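Local coordinates for protein cephalosporin acylase (Bacillus halodurans, PDB 2NLZ) that probably acts as an N-terminal nucleophile acylase of the gamma-glutamyltranspeptidase family, cleaving amide bonds such as the one that holds the side chain of cephalosporins, at residues P469-T474 with P483-D488; D71-V76 with N86-A91; Q30-Q35 with T59-T64; G273-E278 with L306-G311; R260-W265 with N454-G459. The protein carries 1 engineered substitution. All coordinates share one frame; numbering follows the deposited sequence.

Contact 1: P469-T474 with P483-D488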
# COMPACT_ATOMS: atom_id res chain seq x y z
N PRO D 469 -0.78 -12.70 4.02
CA PRO D 469 0.10 -12.38 5.15
C PRO D 469 -0.07 -13.37 6.28
O PRO D 469 -1.18 -13.90 6.47
CB PRO D 469 -0.37 -10.99 5.59
CG PRO D 469 -1.76 -10.85 5.02
CD PRO D 469 -1.72 -11.60 3.73
N ARG D 470 1.00 -13.63 7.01
CA ARG D 470 1.00 -14.72 7.97
C ARG D 470 1.33 -14.28 9.38
O ARG D 470 2.09 -13.35 9.60
CB ARG D 470 1.97 -15.82 7.54
CG ARG D 470 1.49 -16.62 6.33
CD ARG D 470 2.58 -17.52 5.80
NE ARG D 470 2.31 -17.97 4.44
CZ ARG D 470 3.23 -18.45 3.61
NH1 ARG D 470 4.50 -18.54 4.00
NH2 ARG D 470 2.88 -18.85 2.38
N TRP D 471 0.72 -14.97 10.34
CA TRP D 471 1.07 -14.81 11.73
C TRP D 471 1.67 -16.11 12.24
O TRP D 471 1.44 -17.17 11.65
CB TRP D 471 -0.18 -14.47 12.55
CG TRP D 471 -1.28 -15.46 12.35
CD1 TRP D 471 -2.31 -15.37 11.45
CD2 TRP D 471 -1.44 -16.70 13.04
NE1 TRP D 471 -3.11 -16.48 11.55
CE2 TRP D 471 -2.59 -17.32 12.51
CE3 TRP D 471 -0.73 -17.36 14.04
CZ2 TRP D 471 -3.04 -18.55 12.96
CZ3 TRP D 471 -1.17 -18.59 14.48
CH2 TRP D 471 -2.32 -19.18 13.95
N GLN D 472 2.44 -16.02 13.33
CA GLN D 472 2.85 -17.22 14.06
C GLN D 472 3.10 -16.98 15.54
O GLN D 472 3.77 -16.02 15.92
CB GLN D 472 4.06 -17.91 13.41
CG GLN D 472 5.40 -17.24 13.56
CD GLN D 472 6.52 -18.17 13.17
OE1 GLN D 472 6.57 -19.32 13.61
NE2 GLN D 472 7.41 -17.69 12.31
N TRP D 473 2.53 -17.85 16.37
CA TRP D 473 2.70 -17.80 17.82
C TRP D 473 4.02 -18.46 18.24
O TRP D 473 4.39 -19.50 17.71
CB TRP D 473 1.53 -18.51 18.50
CG TRP D 473 1.77 -18.88 19.91
CD1 TRP D 473 1.63 -18.07 20.99
CD2 TRP D 473 2.22 -20.14 20.40
NE1 TRP D 473 1.94 -18.75 22.14
CE2 TRP D 473 2.31 -20.03 21.80
CE3 TRP D 473 2.55 -21.35 19.79
CZ2 TRP D 473 2.73 -21.09 22.61
CZ3 TRP D 473 2.96 -22.40 20.60
CH2 TRP D 473 3.04 -22.26 21.99
N THR D 474 4.73 -17.84 19.19
CA THR D 474 5.99 -18.41 19.70
C THR D 474 5.95 -18.82 21.18
O THR D 474 6.03 -20.01 21.48
CB THR D 474 7.20 -17.45 19.49
OG1 THR D 474 6.96 -16.21 20.16
CG2 THR D 474 7.46 -17.21 18.01
N PRO D 483 5.37 -8.11 7.75
CA PRO D 483 5.30 -6.68 7.41
C PRO D 483 4.02 -6.31 6.68
O PRO D 483 3.57 -5.16 6.74
CB PRO D 483 6.49 -6.50 6.46
CG PRO D 483 7.44 -7.54 6.85
CD PRO D 483 6.64 -8.72 7.30
N THR D 484 3.43 -7.30 6.01
CA THR D 484 2.26 -7.13 5.18
C THR D 484 0.98 -7.52 5.93
O THR D 484 -0.12 -7.42 5.40
CB THR D 484 2.43 -7.90 3.84
OG1 THR D 484 1.20 -7.89 3.10
CG2 THR D 484 2.86 -9.35 4.11
N PHE D 485 1.13 -7.96 7.19
CA PHE D 485 -0.02 -8.15 8.07
C PHE D 485 -0.67 -6.80 8.34
O PHE D 485 0.01 -5.86 8.77
CB PHE D 485 0.40 -8.78 9.39
CG PHE D 485 -0.74 -9.31 10.21
CD1 PHE D 485 -1.40 -8.49 11.12
CD2 PHE D 485 -1.14 -10.63 10.08
CE1 PHE D 485 -2.47 -8.98 11.87
CE2 PHE D 485 -2.20 -11.13 10.83
CZ PHE D 485 -2.87 -10.30 11.73
N PRO D 486 -1.99 -6.70 8.09
CA PRO D 486 -2.72 -5.44 8.23
C PRO D 486 -2.57 -4.81 9.63
O PRO D 486 -2.86 -5.45 10.66
CB PRO D 486 -4.16 -5.84 7.90
CG PRO D 486 -4.21 -7.32 8.03
CD PRO D 486 -2.86 -7.80 7.66
N VAL D 487 -2.11 -3.56 9.63
CA VAL D 487 -1.63 -2.87 10.84
C VAL D 487 -2.75 -2.53 11.81
O VAL D 487 -2.57 -2.67 13.02
CB VAL D 487 -0.81 -1.60 10.48
CG1 VAL D 487 -0.33 -0.87 11.72
CG2 VAL D 487 0.38 -1.95 9.58
N ASP D 488 -3.89 -2.10 11.29
CA ASP D 488 -5.04 -1.82 12.14
C ASP D 488 -5.44 -3.06 12.95
O ASP D 488 -5.69 -2.96 14.16
CB ASP D 488 -6.24 -1.32 11.32
CG ASP D 488 -7.48 -1.16 12.17
OD1 ASP D 488 -8.49 -1.83 11.87
OD2 ASP D 488 -7.44 -0.38 13.15
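The short strand 471-473 and the turn leading into helix 487-495 belong to one small unit. Strand 478-481 pairs antiparallel with 471-473 and parallel with 499-502, and helix 487-495 connects the parallel strands 478-481 and 499-502, a beta-alpha-beta unit. The two segments meet where the hairpin of strands 471-473 and 478-481 opens, and Pro469 packs there against the turn 484-486. CB of Pro469 points at this turn and lies 3.6 Å from the carbonyl O of Thr484. CG2 of Thr484 comes up beside the same carbon, with CB of Pro469 3.9 Å away. The CG2 methyl sits in the crowded position between the backbone N and the carbonyl carbon, because OG1 is anti to N (chi1 172°). Pro469 and Pro486 cross at about a right angle, with CG of the first facing CD of the second. Phe485 has CG anti to the backbone N (chi1 -166°), and its ring reaches back toward the strand. Pro486 CD lies over one face of that ring, near the rim. Further packing comes from outside the two segments: Tyr297 meets Phe485 edge-to-face, and Tyr12 of a neighbouring subunit packs on Pro469. Arg470 turns away from the turn and forms a salt bridge with Glu529. On the strand side, CB of Trp471 approaches CE2 of Phe485 obliquely at 4.3 Å.

Contact 2: D71-V76 with N86-A91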
# COMPACT_ATOMS: atom_id res chain seq x y z
N ASP D 71 15.48 -37.37 7.50
CA ASP D 71 14.31 -38.25 7.39
C ASP D 71 13.18 -37.57 6.62
O ASP D 71 13.28 -36.37 6.33
CB ASP D 71 13.87 -38.95 8.70
CG ASP D 71 13.91 -38.06 9.90
OD1 ASP D 71 14.15 -38.61 10.99
OD2 ASP D 71 13.69 -36.84 9.77
N ALA D 72 12.15 -38.33 6.27
CA ALA D 72 11.09 -37.86 5.37
C ALA D 72 9.69 -38.28 5.81
O ALA D 72 9.54 -39.16 6.65
CB ALA D 72 11.35 -38.34 3.96
N PHE D 73 8.67 -37.65 5.24
CA PHE D 73 7.27 -38.03 5.47
C PHE D 73 6.47 -37.84 4.18
O PHE D 73 6.78 -36.95 3.37
CB PHE D 73 6.64 -37.17 6.57
CG PHE D 73 6.98 -37.59 7.97
CD1 PHE D 73 6.14 -38.42 8.68
CD2 PHE D 73 8.13 -37.11 8.60
CE1 PHE D 73 6.45 -38.79 9.99
CE2 PHE D 73 8.45 -37.47 9.91
CZ PHE D 73 7.60 -38.31 10.60
N ALA D 74 5.43 -38.65 4.00
CA ALA D 74 4.59 -38.53 2.80
C ALA D 74 3.14 -38.91 3.00
O ALA D 74 2.83 -39.86 3.73
CB ALA D 74 5.18 -39.32 1.63
N LEU D 75 2.26 -38.13 2.38
CA LEU D 75 0.88 -38.53 2.18
C LEU D 75 0.70 -38.70 0.68
O LEU D 75 0.80 -37.74 -0.08
CB LEU D 75 -0.11 -37.50 2.74
CG LEU D 75 -0.46 -37.62 4.23
CD1 LEU D 75 -1.41 -36.53 4.68
CD2 LEU D 75 -1.05 -38.98 4.52
N VAL D 76 0.46 -39.94 0.26
CA VAL D 76 0.33 -40.22 -1.17
C VAL D 76 -1.06 -40.76 -1.50
O VAL D 76 -1.55 -41.70 -0.86
CB VAL D 76 1.49 -41.15 -1.69
CG1 VAL D 76 1.84 -42.19 -0.67
CG2 VAL D 76 1.12 -41.80 -3.00
N ASN D 86 5.73 -43.02 7.11
CA ASN D 86 6.52 -42.49 8.20
C ASN D 86 7.97 -42.84 8.00
O ASN D 86 8.44 -43.88 8.46
CB ASN D 86 6.03 -43.02 9.56
CG ASN D 86 6.62 -42.24 10.73
OD1 ASN D 86 7.78 -41.83 10.70
ND2 ASN D 86 5.81 -42.04 11.78
N GLY D 87 8.69 -41.98 7.30
CA GLY D 87 10.10 -42.21 7.10
C GLY D 87 10.96 -41.58 8.16
O GLY D 87 12.06 -41.13 7.87
N SER D 88 10.47 -41.54 9.40
CA SER D 88 11.22 -40.98 10.51
C SER D 88 12.01 -42.07 11.20
O SER D 88 11.45 -43.08 11.63
CB SER D 88 10.29 -40.32 11.52
OG SER D 88 10.96 -39.97 12.71
N GLY D 89 13.31 -41.87 11.31
CA GLY D 89 14.17 -42.84 11.96
C GLY D 89 14.21 -42.70 13.46
O GLY D 89 13.96 -41.62 14.00
N ARG D 90 14.53 -43.79 14.14
CA ARG D 90 14.56 -43.79 15.60
C ARG D 90 15.95 -43.44 16.15
O ARG D 90 16.92 -43.38 15.39
CB ARG D 90 14.00 -45.10 16.17
CG ARG D 90 14.55 -46.39 15.54
CD ARG D 90 13.44 -47.43 15.33
NE ARG D 90 12.34 -47.30 16.28
CZ ARG D 90 11.08 -47.65 16.05
NH1 ARG D 90 10.17 -47.46 16.99
NH2 ARG D 90 10.70 -48.16 14.88
N ALA D 91 16.02 -43.20 17.46
CA ALA D 91 17.25 -42.85 18.16
C ALA D 91 18.15 -44.05 18.24
O ALA D 91 17.66 -45.18 18.31
CB ALA D 91 16.94 -42.35 19.55
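The Phe73 ring and the Asn86 amide lie side by side and point the same way, their planes 46° apart. The approach to the ring is oblique: CE1 of Phe73 is 3.4 Å from OD1 of Asn86. Farther along the ring, CZ of Phe73 touches CB of Ser88 at 3.5 Å. His419 completes the surroundings of the ring with an edge-to-face contact. As a non-hydrogen-bonded pair, Phe73 and Asn86 send their side chains to the same face of the sheet. The torsions then bring ring and amide together: Phe73 has CG anti to its carbonyl carbon (chi1 -80°), whereas Asn86 has CG anti to the backbone N. The amide is also held by its own chain. Its OD1 accepts from N of Ser88 at 3.0 Å, with the donor in the carbonyl plane, which makes an Asx turn as the strand ends. ND2 of Asn86 goes to Asn270. Ala72 and Gly87 form the hydrogen-bonded pair. N of Ala72 donates to O of Gly87 at 3.2 Å along a nearly straight path, but from well above the carbonyl plane. Beyond the end of strand 81-87, N of Gly89 gives OD1 of Asp71 a weak bond of 3.4 Å. The other oxygen of Asp71 has a weak bond to His419, and Gln395 weakly shares OD1. Ala72 points to the opposite face, where helix 122-133 packs. This is an antiparallel beta hairpin, 71-78 with 81-87, running through the interior of a layered fold consistent with the alpha-beta-beta-alpha architecture of Ntn hydrolases.

Contact 3: Q30-Q35 with T59-T64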
# COMPACT_ATOMS: atom_id res chain seq x y z
N GLN D 30 12.62 -25.28 -5.29
CA GLN D 30 13.80 -25.10 -6.13
C GLN D 30 13.45 -25.43 -7.57
O GLN D 30 13.08 -26.56 -7.84
CB GLN D 30 14.93 -26.00 -5.65
CG GLN D 30 16.31 -25.38 -5.79
CD GLN D 30 16.48 -24.13 -4.93
OE1 GLN D 30 17.03 -23.13 -5.39
NE2 GLN D 30 16.00 -24.18 -3.69
N PRO D 31 13.55 -24.44 -8.48
CA PRO D 31 12.99 -24.57 -9.84
C PRO D 31 13.55 -25.77 -10.62
O PRO D 31 12.79 -26.46 -11.31
CB PRO D 31 13.38 -23.25 -10.52
CG PRO D 31 13.61 -22.30 -9.40
CD PRO D 31 14.20 -23.14 -8.29
N LEU D 32 14.86 -26.01 -10.47
CA LEU D 32 15.50 -27.19 -11.05
C LEU D 32 15.04 -28.50 -10.41
O LEU D 32 15.14 -29.56 -11.03
CB LEU D 32 17.02 -27.07 -10.96
CG LEU D 32 17.68 -25.88 -11.66
CD1 LEU D 32 19.11 -25.76 -11.19
CD2 LEU D 32 17.63 -25.99 -13.19
N ALA D 33 14.56 -28.45 -9.16
CA ALA D 33 14.00 -29.64 -8.52
C ALA D 33 12.65 -29.96 -9.14
O ALA D 33 12.37 -31.12 -9.46
CB ALA D 33 13.89 -29.46 -7.00
N ALA D 34 11.83 -28.93 -9.31
CA ALA D 34 10.57 -29.08 -10.04
C ALA D 34 10.83 -29.64 -11.44
O ALA D 34 10.10 -30.51 -11.93
CB ALA D 34 9.84 -27.74 -10.12
N GLN D 35 11.90 -29.15 -12.07
CA GLN D 35 12.31 -29.61 -13.38
C GLN D 35 12.60 -31.12 -13.41
O GLN D 35 12.29 -31.79 -14.39
CB GLN D 35 13.52 -28.81 -13.87
CG GLN D 35 13.78 -28.88 -15.38
CD GLN D 35 12.70 -28.21 -16.22
OE1 GLN D 35 11.86 -27.45 -15.71
NE2 GLN D 35 12.72 -28.49 -17.51
N THR D 59 18.01 -32.55 -2.27
CA THR D 59 19.12 -33.01 -1.45
C THR D 59 20.44 -32.39 -1.92
O THR D 59 21.35 -32.17 -1.12
CB THR D 59 19.16 -34.53 -1.44
OG1 THR D 59 18.82 -34.99 -0.13
CG2 THR D 59 20.52 -35.07 -1.83
N VAL D 60 20.51 -32.08 -3.20
CA VAL D 60 21.68 -31.48 -3.79
C VAL D 60 21.48 -29.99 -4.00
O VAL D 60 22.42 -29.21 -3.82
CB VAL D 60 22.00 -32.13 -5.15
CG1 VAL D 60 23.16 -31.40 -5.83
CG2 VAL D 60 22.29 -33.64 -4.98
N LEU D 61 20.26 -29.60 -4.36
CA LEU D 61 19.96 -28.24 -4.82
C LEU D 61 19.69 -27.23 -3.72
O LEU D 61 19.89 -26.02 -3.90
CB LEU D 61 18.79 -28.25 -5.80
CG LEU D 61 19.07 -28.96 -7.12
CD1 LEU D 61 17.77 -29.34 -7.80
CD2 LEU D 61 19.96 -28.09 -8.00
N GLU D 62 19.25 -27.72 -2.57
CA GLU D 62 19.02 -26.87 -1.40
C GLU D 62 19.59 -27.50 -0.11
O GLU D 62 18.84 -27.90 0.77
CB GLU D 62 17.53 -26.59 -1.24
CG GLU D 62 17.20 -25.42 -0.34
CD GLU D 62 15.72 -25.12 -0.28
OE1 GLU D 62 15.20 -24.91 0.84
OE2 GLU D 62 15.07 -25.09 -1.34
N PRO D 63 20.94 -27.56 0.01
CA PRO D 63 21.58 -28.26 1.13
C PRO D 63 21.42 -27.54 2.46
O PRO D 63 21.76 -28.09 3.51
CB PRO D 63 23.06 -28.29 0.73
CG PRO D 63 23.09 -27.84 -0.71
CD PRO D 63 21.93 -26.95 -0.89
N THR D 64 20.89 -26.33 2.41
CA THR D 64 20.69 -25.55 3.61
C THR D 64 19.44 -25.99 4.36
O THR D 64 19.23 -25.55 5.47
CB THR D 64 20.55 -24.06 3.27
OG1 THR D 64 19.50 -23.87 2.32
CG2 THR D 64 21.85 -23.52 2.70
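Leu61, Gln30 and Glu62 have the most surface buried here. Leu61 stands at the C-terminal end of helix 47-61 and points at the first turn of helix 31-42. Its CD1 lies 3.6 Å from the backbone N of Ala33. The same methyl is 4.0 Å from CB of Ala33. CD2 of Leu61 meets CD1 of Leu32, the two leucines crossing at about a right angle. Gln30 is the N-cap residue of helix 31-42. CG of Gln30 lies 3.8 Å from CB of Leu61; the bend at chi2 (63°) then turns the amide toward Glu62. There NE2 of Gln30 is 2.7 Å from OE2 of Glu62, but the bond is weak, with a poor N-H...O angle of 117°. The amide and carboxylate planes stand 79° apart. Glu62 reaches this point as an extended chain. Its OE1 forms a salt bridge with Arg511, and the hydroxyls of Ser29 and Ser65 bond its two oxygens. The contact therefore ties the start of helix 31-42, just after strand 24-28, to the end of helix 47-61, with Tyr148 of helix 143-151 touching both leucines and helix 157-173 lying against Glu62.

Contact 4: G273-E278 with L306-G311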
# COMPACT_ATOMS: atom_id res chain seq x y z
N GLY D 273 1.45 -33.13 13.13
CA GLY D 273 0.29 -32.69 12.37
C GLY D 273 -0.99 -32.63 13.19
O GLY D 273 -1.89 -31.84 12.91
N LEU D 274 -1.04 -33.48 14.20
CA LEU D 274 -2.08 -33.49 15.22
C LEU D 274 -2.50 -32.07 15.65
O LEU D 274 -3.69 -31.79 15.80
CB LEU D 274 -1.54 -34.25 16.44
CG LEU D 274 -2.47 -34.82 17.49
CD1 LEU D 274 -3.04 -33.74 18.40
CD2 LEU D 274 -3.56 -35.57 16.78
N VAL D 275 -1.51 -31.19 15.84
CA VAL D 275 -1.72 -29.83 16.33
C VAL D 275 -2.63 -29.05 15.40
O VAL D 275 -3.60 -28.44 15.84
CB VAL D 275 -0.39 -29.08 16.52
CG1 VAL D 275 -0.64 -27.63 16.92
CG2 VAL D 275 0.45 -29.77 17.58
N ALA D 276 -2.33 -29.08 14.11
CA ALA D 276 -3.17 -28.45 13.10
C ALA D 276 -4.60 -28.93 13.22
O ALA D 276 -5.53 -28.13 13.31
CB ALA D 276 -2.64 -28.73 11.70
N LEU D 277 -4.75 -30.26 13.24
CA LEU D 277 -6.05 -30.94 13.37
C LEU D 277 -6.87 -30.52 14.60
O LEU D 277 -8.05 -30.16 14.49
CB LEU D 277 -5.82 -32.45 13.36
CG LEU D 277 -6.07 -33.20 12.05
CD1 LEU D 277 -5.84 -32.35 10.84
CD2 LEU D 277 -5.22 -34.44 11.97
N GLU D 278 -6.25 -30.57 15.77
CA GLU D 278 -6.89 -30.15 17.01
C GLU D 278 -7.27 -28.66 16.97
O GLU D 278 -8.39 -28.29 17.34
CB GLU D 278 -5.99 -30.45 18.21
CG GLU D 278 -6.62 -30.12 19.55
CD GLU D 278 -5.65 -30.28 20.70
OE1 GLU D 278 -4.67 -31.05 20.59
OE2 GLU D 278 -5.86 -29.61 21.73
N LEU D 306 -3.87 -23.17 22.11
CA LEU D 306 -4.30 -24.26 22.99
C LEU D 306 -3.86 -25.63 22.47
O LEU D 306 -3.36 -26.46 23.23
CB LEU D 306 -5.82 -24.23 23.19
CG LEU D 306 -6.36 -22.94 23.82
CD1 LEU D 306 -7.82 -22.71 23.44
CD2 LEU D 306 -6.15 -22.93 25.35
N ALA D 307 -4.04 -25.83 21.17
CA ALA D 307 -3.67 -27.06 20.51
C ALA D 307 -2.16 -27.33 20.55
O ALA D 307 -1.73 -28.48 20.67
CB ALA D 307 -4.16 -27.04 19.07
N PHE D 308 -1.37 -26.27 20.44
CA PHE D 308 0.07 -26.43 20.32
C PHE D 308 0.70 -26.88 21.64
O PHE D 308 1.64 -27.68 21.64
CB PHE D 308 0.74 -25.16 19.80
CG PHE D 308 1.82 -25.41 18.79
CD1 PHE D 308 2.87 -26.28 19.06
CD2 PHE D 308 1.81 -24.75 17.57
CE1 PHE D 308 3.87 -26.52 18.12
CE2 PHE D 308 2.81 -24.98 16.61
CZ PHE D 308 3.84 -25.87 16.89
N VAL D 309 0.18 -26.37 22.75
CA VAL D 309 0.71 -26.76 24.06
C VAL D 309 0.23 -28.17 24.42
O VAL D 309 0.88 -28.88 25.20
CB VAL D 309 0.39 -25.73 25.16
CG1 VAL D 309 1.39 -25.87 26.29
CG2 VAL D 309 0.50 -24.34 24.61
N ASP D 310 -0.88 -28.58 23.83
CA ASP D 310 -1.33 -29.96 23.92
C ASP D 310 -0.42 -30.86 23.14
O ASP D 310 0.08 -31.84 23.68
CB ASP D 310 -2.75 -30.11 23.40
CG ASP D 310 -3.78 -29.76 24.43
OD1 ASP D 310 -3.41 -29.69 25.63
OD2 ASP D 310 -4.95 -29.57 24.07
N GLY D 311 -0.20 -30.52 21.87
CA GLY D 311 0.67 -31.31 21.00
C GLY D 311 2.09 -31.44 21.54
O GLY D 311 2.71 -32.50 21.41
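Val275 lays its CG1 methyl over one face of the Phe308 ring. CG1 sits 3.7 Å above the ring plane and toward the rim, a CH-pi contact. The valine has CG1 anti to its backbone N (chi1 175°), and CG2 meets the same helix further along, at CA of Gly311, 3.8 Å away. Gly311 has no side chain, so the methyl meets bare backbone. Ala307 fills the middle, with its CB 3.6 Å from the carbonyl O of Val275. One turn on, Glu278 extends along Ala307 with CG anti to N (chi1 -176°). Its OE2 is modelled 2.5 Å from OD2 of Asp310. The side chains cross at about a right angle, yet the two carboxylates are nearly coplanar. One of the acids may be protonated. Asp310 is buried and well served: Arg337 forms a salt bridge and Tyr333 a hydrogen bond to OD2, while N of Gly351 bonds OD1. The positive charge of Arg337 probably offsets part of the repulsion. The axes of 274-278 and 306-311 approach to 8.4 Å at 145°, roughly antiparallel. Their parent helices, 274-283 and 294-314, are consecutive in the chain and form a helical hairpin, part of a helical layer beside the sheet, as in Ntn hydrolases.

Contact 5: R260-W265 with N454-G459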
# COMPACT_ATOMS: atom_id res chain seq x y z
N ARG D 260 -15.78 -28.46 7.97
CA ARG D 260 -16.84 -27.84 7.17
C ARG D 260 -17.08 -28.60 5.87
O ARG D 260 -17.21 -27.98 4.80
CB ARG D 260 -16.53 -26.36 6.91
CG ARG D 260 -15.87 -25.70 8.10
CD ARG D 260 -16.13 -24.23 8.14
NE ARG D 260 -15.36 -23.60 9.21
CZ ARG D 260 -15.81 -23.40 10.44
NH1 ARG D 260 -17.04 -23.78 10.76
NH2 ARG D 260 -15.04 -22.81 11.34
N GLY D 261 -17.14 -29.93 5.98
CA GLY D 261 -17.43 -30.81 4.85
C GLY D 261 -16.21 -31.48 4.25
O GLY D 261 -16.28 -32.62 3.76
N TYR D 262 -15.09 -30.75 4.28
CA TYR D 262 -13.80 -31.25 3.83
C TYR D 262 -13.18 -32.11 4.93
O TYR D 262 -13.60 -32.05 6.09
CB TYR D 262 -12.86 -30.08 3.52
CG TYR D 262 -13.25 -29.24 2.31
CD1 TYR D 262 -12.62 -29.43 1.08
CD2 TYR D 262 -14.23 -28.25 2.41
CE1 TYR D 262 -12.97 -28.66 -0.02
CE2 TYR D 262 -14.59 -27.48 1.31
CZ TYR D 262 -13.96 -27.69 0.10
OH TYR D 262 -14.29 -26.94 -1.01
N ARG D 263 -12.19 -32.92 4.56
CA ARG D 263 -11.38 -33.61 5.55
C ARG D 263 -9.91 -33.21 5.41
O ARG D 263 -9.32 -33.30 4.33
CB ARG D 263 -11.56 -35.13 5.47
CG ARG D 263 -12.96 -35.59 5.82
CD ARG D 263 -12.97 -37.02 6.35
NE ARG D 263 -12.53 -37.11 7.74
CZ ARG D 263 -13.34 -37.06 8.79
NH1 ARG D 263 -14.65 -36.90 8.62
NH2 ARG D 263 -12.85 -37.16 10.02
N VAL D 264 -9.34 -32.76 6.53
CA VAL D 264 -7.95 -32.33 6.59
C VAL D 264 -7.09 -33.48 7.13
O VAL D 264 -7.28 -33.94 8.25
CB VAL D 264 -7.79 -31.10 7.50
CG1 VAL D 264 -6.38 -30.57 7.43
CG2 VAL D 264 -8.76 -30.02 7.08
N TRP D 265 -6.14 -33.94 6.31
CA TRP D 265 -5.33 -35.10 6.67
C TRP D 265 -3.91 -34.73 7.11
O TRP D 265 -3.28 -33.84 6.54
CB TRP D 265 -5.26 -36.07 5.50
CG TRP D 265 -6.58 -36.60 5.12
CD1 TRP D 265 -7.44 -36.07 4.21
CD2 TRP D 265 -7.21 -37.79 5.62
NE1 TRP D 265 -8.57 -36.85 4.11
CE2 TRP D 265 -8.46 -37.91 4.97
CE3 TRP D 265 -6.84 -38.77 6.56
CZ2 TRP D 265 -9.34 -38.97 5.22
CZ3 TRP D 265 -7.73 -39.81 6.82
CH2 TRP D 265 -8.96 -39.90 6.14
N ASN D 454 -7.80 -20.32 4.81
CA ASN D 454 -7.75 -19.53 3.59
C ASN D 454 -8.45 -20.24 2.43
O ASN D 454 -9.05 -19.60 1.58
CB ASN D 454 -6.30 -19.21 3.20
CG ASN D 454 -5.62 -18.26 4.17
OD1 ASN D 454 -6.26 -17.68 5.05
ND2 ASN D 454 -4.30 -18.11 4.03
N THR D 455 -8.37 -21.56 2.42
CA THR D 455 -8.97 -22.34 1.34
C THR D 455 -10.44 -22.65 1.58
O THR D 455 -11.29 -22.31 0.75
CB THR D 455 -8.17 -23.62 1.09
OG1 THR D 455 -6.82 -23.25 0.78
CG2 THR D 455 -8.74 -24.38 -0.08
N ILE D 456 -10.73 -23.26 2.72
CA ILE D 456 -12.09 -23.72 3.02
C ILE D 456 -13.01 -22.57 3.44
O ILE D 456 -14.07 -22.35 2.86
CB ILE D 456 -12.08 -24.87 4.06
CG1 ILE D 456 -11.42 -26.12 3.47
CG2 ILE D 456 -13.49 -25.15 4.57
CD1 ILE D 456 -10.64 -26.95 4.49
N ASP D 457 -12.58 -21.81 4.44
CA ASP D 457 -13.39 -20.73 4.98
C ASP D 457 -13.47 -19.51 4.08
O ASP D 457 -14.50 -18.86 4.01
CB ASP D 457 -12.86 -20.29 6.34
CG ASP D 457 -12.99 -21.37 7.36
OD1 ASP D 457 -14.07 -22.00 7.41
OD2 ASP D 457 -12.02 -21.57 8.12
N PHE D 458 -12.37 -19.18 3.42
CA PHE D 458 -12.30 -17.88 2.78
C PHE D 458 -12.16 -17.92 1.26
O PHE D 458 -12.12 -16.86 0.61
CB PHE D 458 -11.24 -17.02 3.46
CG PHE D 458 -11.35 -17.02 4.96
CD1 PHE D 458 -12.57 -16.74 5.58
CD2 PHE D 458 -10.25 -17.28 5.75
CE1 PHE D 458 -12.68 -16.74 6.97
CE2 PHE D 458 -10.36 -17.27 7.14
CZ PHE D 458 -11.58 -17.00 7.74
N GLY D 459 -12.11 -19.13 0.70
CA GLY D 459 -12.22 -19.34 -0.75
C GLY D 459 -11.11 -18.75 -1.62
O GLY D 459 -11.35 -18.38 -2.79
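Ile456 reaches from the last turn of helix 444-457 to strand 262-266, and its branches divide the work. From CB, the CG2 methyl lies anti to the backbone N and meets CB of Arg260 at 4.0 Å. CG2 also comes within 3.9 Å of CD2 of Tyr262. CG1, anti to the carbonyl carbon (chi1 -66°), carries the main contact. It sits 3.7 Å above the plane of the Tyr262 ring, over one face and toward the rim, as a CH-pi contact. At the tip, CD1 of Ile456 lies 4.0 Å from CB of Tyr262 and more loosely beside CG2 of Val264. The two side chains reach toward each other, and Lys428 adds a cation-pi contact to the same ring. Arg260 passes this apolar patch and extends from CG to NE. Its NE forms a salt bridge with OD1 of Asp457 at 2.7 Å. The hydrogen bond in it is weak, with an N-H...O angle of 120°; the guanidinium and carboxylate planes are 57° apart. Both groups have further partners: NH2 of Arg260 goes to the carbonyl of Phe286, and OD2 of Asp457 bonds Tyr259. Arg260 and Gly261 both have positive phi and lie in the tight turn that joins strands 250-259 and 262-266. This contact thus sets the end of a helix on the tight turn and the start of the second strand of a beta hairpin, a helix-on-sheet packing consistent with the layered Ntn-hydrolase fold.

In the fold
Along the chain contact 3 comes first, then contact 2, and contact 4 is nested in the loop closed by contact 5; contact 1 is last. Contacts 2 and 5 belong to the same run of antiparallel strands, and Leu75 touches Trp265 between them although their centres are 26 Å apart. Contacts 4 and 5, with centres 17 Å apart, meet where Leu277 packs on Val264. Contact 1 joins contact 4 through Trp473 on Phe308. Contact 3 lies on the other side of the chain's centre from contact 4, with centres 31 Å apart. This is consistent with helices on both sides of the strands, as in the layered Ntn fold. Contacts 1, 3 and 5 also reach a neighbouring subunit.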